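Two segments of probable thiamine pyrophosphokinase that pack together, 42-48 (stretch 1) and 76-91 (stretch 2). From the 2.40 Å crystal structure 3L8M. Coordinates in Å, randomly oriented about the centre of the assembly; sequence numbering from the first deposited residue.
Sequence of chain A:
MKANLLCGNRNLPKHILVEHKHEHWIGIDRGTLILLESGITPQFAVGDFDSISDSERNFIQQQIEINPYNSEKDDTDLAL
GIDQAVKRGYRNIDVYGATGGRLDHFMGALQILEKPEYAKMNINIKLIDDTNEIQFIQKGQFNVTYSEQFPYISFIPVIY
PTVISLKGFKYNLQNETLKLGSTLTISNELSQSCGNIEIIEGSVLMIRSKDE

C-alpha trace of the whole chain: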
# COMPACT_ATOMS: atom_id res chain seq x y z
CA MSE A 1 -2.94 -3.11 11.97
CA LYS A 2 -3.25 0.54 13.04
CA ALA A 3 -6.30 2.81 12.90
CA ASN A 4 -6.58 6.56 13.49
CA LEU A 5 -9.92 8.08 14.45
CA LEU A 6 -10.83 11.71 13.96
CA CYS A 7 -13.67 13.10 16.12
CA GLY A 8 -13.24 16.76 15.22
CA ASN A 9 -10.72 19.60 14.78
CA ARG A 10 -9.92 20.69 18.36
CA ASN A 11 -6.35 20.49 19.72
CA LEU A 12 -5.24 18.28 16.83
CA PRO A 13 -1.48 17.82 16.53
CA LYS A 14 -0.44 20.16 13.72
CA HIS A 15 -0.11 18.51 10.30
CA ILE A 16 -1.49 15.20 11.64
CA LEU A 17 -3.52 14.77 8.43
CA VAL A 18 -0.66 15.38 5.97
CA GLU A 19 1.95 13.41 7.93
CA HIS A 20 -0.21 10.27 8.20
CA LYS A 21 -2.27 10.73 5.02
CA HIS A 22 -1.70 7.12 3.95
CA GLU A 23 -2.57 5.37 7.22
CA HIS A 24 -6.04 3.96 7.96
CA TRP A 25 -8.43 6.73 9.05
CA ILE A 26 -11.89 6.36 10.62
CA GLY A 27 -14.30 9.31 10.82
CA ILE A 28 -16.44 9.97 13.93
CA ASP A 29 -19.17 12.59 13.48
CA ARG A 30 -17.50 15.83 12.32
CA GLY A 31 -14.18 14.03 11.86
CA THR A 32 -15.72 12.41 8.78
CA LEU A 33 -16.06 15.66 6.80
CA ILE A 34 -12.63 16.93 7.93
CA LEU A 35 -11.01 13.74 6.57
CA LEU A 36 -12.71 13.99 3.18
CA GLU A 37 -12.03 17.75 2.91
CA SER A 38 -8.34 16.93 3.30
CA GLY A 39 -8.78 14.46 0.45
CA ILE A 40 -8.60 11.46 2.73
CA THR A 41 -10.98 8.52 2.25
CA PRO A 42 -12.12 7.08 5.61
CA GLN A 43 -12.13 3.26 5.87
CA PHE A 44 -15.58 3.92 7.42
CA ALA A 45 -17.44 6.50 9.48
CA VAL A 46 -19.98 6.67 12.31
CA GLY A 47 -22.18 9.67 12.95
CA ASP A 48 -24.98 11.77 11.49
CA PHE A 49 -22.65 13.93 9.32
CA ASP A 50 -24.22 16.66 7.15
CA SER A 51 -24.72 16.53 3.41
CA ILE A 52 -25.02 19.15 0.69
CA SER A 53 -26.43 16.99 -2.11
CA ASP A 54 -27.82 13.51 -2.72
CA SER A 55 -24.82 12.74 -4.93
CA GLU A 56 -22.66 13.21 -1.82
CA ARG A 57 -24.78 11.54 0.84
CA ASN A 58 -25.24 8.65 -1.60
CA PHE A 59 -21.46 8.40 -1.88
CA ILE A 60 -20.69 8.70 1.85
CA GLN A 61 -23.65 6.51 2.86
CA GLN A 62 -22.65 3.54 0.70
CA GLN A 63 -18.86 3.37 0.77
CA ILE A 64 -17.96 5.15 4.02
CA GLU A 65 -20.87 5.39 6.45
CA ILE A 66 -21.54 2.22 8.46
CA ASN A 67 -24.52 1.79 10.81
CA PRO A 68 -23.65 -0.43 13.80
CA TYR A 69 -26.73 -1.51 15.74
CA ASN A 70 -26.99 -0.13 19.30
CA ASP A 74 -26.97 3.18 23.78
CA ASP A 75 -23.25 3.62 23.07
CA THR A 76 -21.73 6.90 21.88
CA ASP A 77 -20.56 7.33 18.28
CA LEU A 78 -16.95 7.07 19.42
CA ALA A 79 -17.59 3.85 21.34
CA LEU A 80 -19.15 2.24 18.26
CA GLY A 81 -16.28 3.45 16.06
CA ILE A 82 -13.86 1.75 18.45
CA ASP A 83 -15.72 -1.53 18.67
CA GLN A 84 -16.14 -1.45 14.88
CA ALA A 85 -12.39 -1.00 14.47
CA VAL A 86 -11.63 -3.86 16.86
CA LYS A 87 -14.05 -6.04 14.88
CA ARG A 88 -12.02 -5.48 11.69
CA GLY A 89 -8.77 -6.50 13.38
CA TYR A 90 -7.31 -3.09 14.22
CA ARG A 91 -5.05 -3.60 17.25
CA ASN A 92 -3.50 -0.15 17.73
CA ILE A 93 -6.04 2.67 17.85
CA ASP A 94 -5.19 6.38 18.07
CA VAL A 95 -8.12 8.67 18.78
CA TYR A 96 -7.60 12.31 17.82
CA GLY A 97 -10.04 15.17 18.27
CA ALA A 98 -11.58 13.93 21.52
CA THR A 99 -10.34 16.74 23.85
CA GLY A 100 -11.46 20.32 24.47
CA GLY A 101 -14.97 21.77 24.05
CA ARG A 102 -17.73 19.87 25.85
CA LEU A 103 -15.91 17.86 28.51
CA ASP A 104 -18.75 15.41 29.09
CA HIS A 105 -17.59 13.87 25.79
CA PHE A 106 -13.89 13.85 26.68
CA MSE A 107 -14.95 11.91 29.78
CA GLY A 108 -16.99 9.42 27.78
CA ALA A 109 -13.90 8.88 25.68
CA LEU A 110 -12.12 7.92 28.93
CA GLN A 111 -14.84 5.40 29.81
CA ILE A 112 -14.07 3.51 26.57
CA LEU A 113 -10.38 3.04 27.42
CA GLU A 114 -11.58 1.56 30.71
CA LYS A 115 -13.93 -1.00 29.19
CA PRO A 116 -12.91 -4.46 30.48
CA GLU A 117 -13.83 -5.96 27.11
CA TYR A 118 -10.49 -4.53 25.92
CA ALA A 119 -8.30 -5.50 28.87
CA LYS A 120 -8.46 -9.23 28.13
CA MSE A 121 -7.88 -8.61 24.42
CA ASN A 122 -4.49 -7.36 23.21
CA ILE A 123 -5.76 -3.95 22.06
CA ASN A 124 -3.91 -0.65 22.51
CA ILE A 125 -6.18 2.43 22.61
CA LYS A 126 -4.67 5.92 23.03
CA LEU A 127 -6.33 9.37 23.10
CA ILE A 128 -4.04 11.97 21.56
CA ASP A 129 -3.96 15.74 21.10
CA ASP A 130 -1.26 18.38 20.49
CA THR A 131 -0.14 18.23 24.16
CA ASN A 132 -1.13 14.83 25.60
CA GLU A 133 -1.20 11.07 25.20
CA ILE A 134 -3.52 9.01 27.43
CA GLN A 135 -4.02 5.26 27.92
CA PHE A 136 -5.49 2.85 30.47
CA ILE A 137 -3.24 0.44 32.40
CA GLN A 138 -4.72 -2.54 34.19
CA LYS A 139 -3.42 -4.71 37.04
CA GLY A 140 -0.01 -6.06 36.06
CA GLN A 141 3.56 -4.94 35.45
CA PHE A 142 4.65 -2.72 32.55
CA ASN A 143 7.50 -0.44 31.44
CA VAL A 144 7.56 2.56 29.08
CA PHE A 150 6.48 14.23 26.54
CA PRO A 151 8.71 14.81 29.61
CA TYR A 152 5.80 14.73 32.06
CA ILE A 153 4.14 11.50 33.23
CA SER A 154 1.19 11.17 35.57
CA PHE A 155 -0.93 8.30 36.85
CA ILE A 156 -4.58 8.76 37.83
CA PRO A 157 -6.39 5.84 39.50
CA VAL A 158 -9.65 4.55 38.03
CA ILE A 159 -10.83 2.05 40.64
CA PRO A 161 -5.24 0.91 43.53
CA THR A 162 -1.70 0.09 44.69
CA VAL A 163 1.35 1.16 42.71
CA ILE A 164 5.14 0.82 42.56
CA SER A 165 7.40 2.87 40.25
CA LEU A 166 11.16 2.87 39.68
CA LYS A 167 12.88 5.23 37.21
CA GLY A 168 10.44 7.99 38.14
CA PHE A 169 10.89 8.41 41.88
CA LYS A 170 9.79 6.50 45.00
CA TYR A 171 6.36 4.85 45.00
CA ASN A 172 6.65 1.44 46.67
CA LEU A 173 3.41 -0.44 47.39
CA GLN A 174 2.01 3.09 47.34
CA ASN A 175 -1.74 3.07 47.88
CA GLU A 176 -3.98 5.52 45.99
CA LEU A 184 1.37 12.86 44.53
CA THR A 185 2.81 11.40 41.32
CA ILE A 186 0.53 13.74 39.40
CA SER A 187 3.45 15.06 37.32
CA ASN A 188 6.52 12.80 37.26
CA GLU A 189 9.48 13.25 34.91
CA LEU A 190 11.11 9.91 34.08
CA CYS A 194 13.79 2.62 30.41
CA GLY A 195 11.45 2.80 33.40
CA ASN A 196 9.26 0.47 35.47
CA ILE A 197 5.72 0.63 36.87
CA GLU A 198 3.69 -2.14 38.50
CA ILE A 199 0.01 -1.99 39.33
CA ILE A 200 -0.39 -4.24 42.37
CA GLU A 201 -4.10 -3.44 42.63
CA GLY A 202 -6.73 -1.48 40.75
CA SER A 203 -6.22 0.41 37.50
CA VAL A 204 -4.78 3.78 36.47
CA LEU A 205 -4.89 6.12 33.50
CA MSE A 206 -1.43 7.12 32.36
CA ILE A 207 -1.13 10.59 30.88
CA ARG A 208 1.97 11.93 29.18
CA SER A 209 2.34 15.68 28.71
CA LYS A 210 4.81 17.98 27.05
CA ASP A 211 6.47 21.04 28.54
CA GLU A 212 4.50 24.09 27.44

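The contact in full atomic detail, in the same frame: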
# COMPACT_ATOMS: atom_id res chain seq x y z
N PRO A 42 -12.00 7.86 4.37
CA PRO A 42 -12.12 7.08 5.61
C PRO A 42 -12.46 5.61 5.30
O PRO A 42 -13.26 5.35 4.41
CB PRO A 42 -13.26 7.77 6.35
CG PRO A 42 -13.28 9.16 5.76
CD PRO A 42 -13.03 8.91 4.31
N GLN A 43 -11.85 4.68 6.03
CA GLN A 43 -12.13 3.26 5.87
C GLN A 43 -13.65 3.10 6.14
O GLN A 43 -14.31 2.25 5.55
CB GLN A 43 -11.35 2.45 6.92
CG GLN A 43 -9.83 2.57 6.83
CD GLN A 43 -9.29 1.98 5.54
OE1 GLN A 43 -9.68 0.88 5.13
NE2 GLN A 43 -8.38 2.70 4.89
N PHE A 44 -14.16 3.91 7.06
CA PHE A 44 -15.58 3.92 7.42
C PHE A 44 -15.84 5.03 8.43
O PHE A 44 -14.92 5.54 9.06
CB PHE A 44 -16.01 2.56 7.99
CG PHE A 44 -15.43 2.22 9.34
CD1 PHE A 44 -15.97 2.78 10.50
CD2 PHE A 44 -14.38 1.32 9.45
CE1 PHE A 44 -15.48 2.43 11.75
CE2 PHE A 44 -13.88 0.96 10.70
CZ PHE A 44 -14.44 1.52 11.86
N ALA A 45 -17.10 5.42 8.57
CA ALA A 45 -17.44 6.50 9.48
C ALA A 45 -18.73 6.24 10.25
O ALA A 45 -19.63 5.56 9.76
CB ALA A 45 -17.56 7.80 8.71
N VAL A 46 -18.80 6.79 11.46
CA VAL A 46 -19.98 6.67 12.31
C VAL A 46 -20.41 8.09 12.61
O VAL A 46 -19.57 8.97 12.79
CB VAL A 46 -19.64 5.98 13.65
CG1 VAL A 46 -20.90 5.81 14.47
CG2 VAL A 46 -18.98 4.63 13.41
N GLY A 47 -21.72 8.33 12.65
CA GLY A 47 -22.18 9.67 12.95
C GLY A 47 -23.16 10.19 11.93
O GLY A 47 -23.17 9.74 10.79
N ASP A 48 -23.97 11.16 12.35
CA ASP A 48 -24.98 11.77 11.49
C ASP A 48 -23.83 12.70 11.15
O ASP A 48 -23.06 13.09 12.04
CB ASP A 48 -25.80 12.78 12.29
N THR A 76 -22.03 5.67 22.60
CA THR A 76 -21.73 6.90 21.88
C THR A 76 -21.17 6.56 20.50
O THR A 76 -20.83 5.40 20.23
CB THR A 76 -20.67 7.74 22.63
OG1 THR A 76 -19.45 7.00 22.70
CG2 THR A 76 -21.16 8.07 24.05
N ASP A 77 -21.08 7.56 19.62
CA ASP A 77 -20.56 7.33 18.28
C ASP A 77 -19.10 6.89 18.33
O ASP A 77 -18.66 6.03 17.55
CB ASP A 77 -20.71 8.60 17.42
CG ASP A 77 -22.17 8.91 17.12
OD1 ASP A 77 -23.04 8.09 17.45
OD2 ASP A 77 -22.46 9.98 16.54
N LEU A 78 -18.35 7.44 19.28
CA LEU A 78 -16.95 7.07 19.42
C LEU A 78 -16.80 5.63 19.90
O LEU A 78 -15.91 4.91 19.47
CB LEU A 78 -16.23 8.01 20.40
CG LEU A 78 -14.79 7.59 20.72
CD1 LEU A 78 -14.02 7.50 19.41
CD2 LEU A 78 -14.11 8.60 21.68
N ALA A 79 -17.69 5.20 20.80
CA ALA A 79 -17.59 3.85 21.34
C ALA A 79 -17.89 2.80 20.27
O ALA A 79 -17.33 1.70 20.30
CB ALA A 79 -18.53 3.68 22.54
N LEU A 80 -18.79 3.14 19.35
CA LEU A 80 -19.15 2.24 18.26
C LEU A 80 -17.96 2.20 17.28
O LEU A 80 -17.55 1.12 16.84
CB LEU A 80 -20.40 2.76 17.54
CG LEU A 80 -21.70 2.90 18.34
CD1 LEU A 80 -22.77 3.57 17.49
CD2 LEU A 80 -22.17 1.54 18.82
N GLY A 81 -17.42 3.37 16.97
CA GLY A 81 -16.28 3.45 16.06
C GLY A 81 -15.15 2.56 16.53
O GLY A 81 -14.52 1.87 15.72
N ILE A 82 -14.92 2.56 17.84
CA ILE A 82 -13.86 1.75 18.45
C ILE A 82 -14.15 0.27 18.27
O ILE A 82 -13.33 -0.48 17.72
CB ILE A 82 -13.77 2.04 19.97
CG1 ILE A 82 -13.27 3.47 20.19
CG2 ILE A 82 -12.83 1.03 20.64
CD1 ILE A 82 -11.87 3.72 19.68
N ASP A 83 -15.30 -0.15 18.77
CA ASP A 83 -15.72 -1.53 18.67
C ASP A 83 -15.66 -1.98 17.20
O ASP A 83 -15.15 -3.06 16.89
CB ASP A 83 -17.14 -1.67 19.22
CG ASP A 83 -17.78 -2.99 18.89
OD1 ASP A 83 -17.24 -4.05 19.30
OD2 ASP A 83 -18.83 -2.98 18.20
N GLN A 84 -16.16 -1.13 16.30
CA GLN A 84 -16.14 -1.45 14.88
C GLN A 84 -14.74 -1.58 14.32
O GLN A 84 -14.54 -2.29 13.33
CB GLN A 84 -16.90 -0.38 14.09
CG GLN A 84 -18.40 -0.52 14.19
CD GLN A 84 -18.89 -1.87 13.73
OE1 GLN A 84 -18.49 -2.36 12.67
NE2 GLN A 84 -19.76 -2.49 14.52
N ALA A 85 -13.77 -0.90 14.94
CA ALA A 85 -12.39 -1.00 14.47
C ALA A 85 -11.80 -2.30 15.00
O ALA A 85 -11.06 -2.99 14.29
CB ALA A 85 -11.55 0.19 14.96
N VAL A 86 -12.13 -2.63 16.24
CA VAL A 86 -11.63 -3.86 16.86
C VAL A 86 -12.21 -5.07 16.13
O VAL A 86 -11.57 -6.11 16.03
CB VAL A 86 -11.98 -3.91 18.39
CG1 VAL A 86 -11.68 -5.30 18.95
CG2 VAL A 86 -11.13 -2.89 19.14
N LYS A 87 -13.43 -4.94 15.61
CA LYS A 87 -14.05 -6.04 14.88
C LYS A 87 -13.33 -6.35 13.56
O LYS A 87 -13.34 -7.49 13.09
CB LYS A 87 -15.52 -5.73 14.58
CG LYS A 87 -16.47 -6.03 15.72
CD LYS A 87 -17.92 -5.86 15.29
CE LYS A 87 -18.86 -6.36 16.36
NZ LYS A 87 -18.61 -7.81 16.62
N ARG A 88 -12.73 -5.32 12.96
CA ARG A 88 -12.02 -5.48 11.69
C ARG A 88 -10.55 -5.87 11.89
O ARG A 88 -9.79 -5.96 10.92
CB ARG A 88 -12.13 -4.19 10.87
CG ARG A 88 -13.55 -3.88 10.37
CD ARG A 88 -13.69 -2.44 9.86
NE ARG A 88 -14.96 -2.18 9.18
CZ ARG A 88 -16.16 -2.25 9.75
NH1 ARG A 88 -16.28 -2.57 11.03
NH2 ARG A 88 -17.25 -1.99 9.04
N GLY A 89 -10.14 -6.10 13.13
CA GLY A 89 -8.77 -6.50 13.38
C GLY A 89 -7.76 -5.40 13.67
O GLY A 89 -6.55 -5.66 13.68
N TYR A 90 -8.23 -4.19 13.90
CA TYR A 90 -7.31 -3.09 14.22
C TYR A 90 -6.88 -3.28 15.68
O TYR A 90 -7.71 -3.34 16.58
CB TYR A 90 -8.03 -1.74 14.04
CG TYR A 90 -8.22 -1.34 12.58
CD1 TYR A 90 -7.15 -0.86 11.83
CD2 TYR A 90 -9.46 -1.43 11.95
CE1 TYR A 90 -7.31 -0.48 10.50
CE2 TYR A 90 -9.64 -1.06 10.62
CZ TYR A 90 -8.55 -0.58 9.90
OH TYR A 90 -8.70 -0.22 8.58
N ARG A 91 -5.57 -3.37 15.91
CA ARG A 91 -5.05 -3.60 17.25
C ARG A 91 -4.53 -2.35 17.96
O ARG A 91 -4.56 -2.27 19.18
CB ARG A 91 -3.93 -4.64 17.21
CG ARG A 91 -3.59 -5.20 18.58
CD ARG A 91 -4.15 -6.61 18.75
NE ARG A 91 -3.32 -7.61 18.09
CZ ARG A 91 -2.05 -7.86 18.41
NH1 ARG A 91 -1.47 -7.17 19.39
NH2 ARG A 91 -1.37 -8.79 17.77
O HOH W 1 -11.01 -1.07 7.51

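No hydrogen bond joins these stretches directly; the strand containing Ala45 and Val46 packs against helix 77-87, running roughly antiparallel to it, through side-chain contact. Along the strand, Phe44 and Val46 point toward the helix and Ala45 points away. Phe44 and Val46 are buried and have the largest areas covered by the other stretch, so apolar side chains suit them.

Phe44, chi1 p (69°), points the tip of its ring at the helix, CZ first. Its CZ lies 3.9 Å from Gly81 O, at the ring edge, and 3.8 Å from Gln84 CB. The chi1 of Arg88 is m and its chi2 and chi3 are t, so the chain extends past the ring, with Arg88 CD 3.5 Å from Phe44 CE2 and Arg88 CZ 4.4 Å from the ring centroid in an off-centre cation-pi contact. The guanidinium is held there by Gln84, in the last turns of the helix before it: Arg88 NH1 donates to Gln84 O (2.9 Å) and to Gln84 OE1 (2.8 Å), the latter brought within reach by the m, m bend of Gln84.

Val46, chi1 t, spreads its methyls over the first helical turns: CG1 is 4.2 Å from Leu80 CD1, and CG2 is 4.0 Å from Gly81 CA. Gly47 has a positive phi that favours glycine.

Beyond the helix, Tyr90 OH touches Gln43 CG (3.5 Å), and a water links that hydroxyl to Gln43 OE1, the latter bond weak.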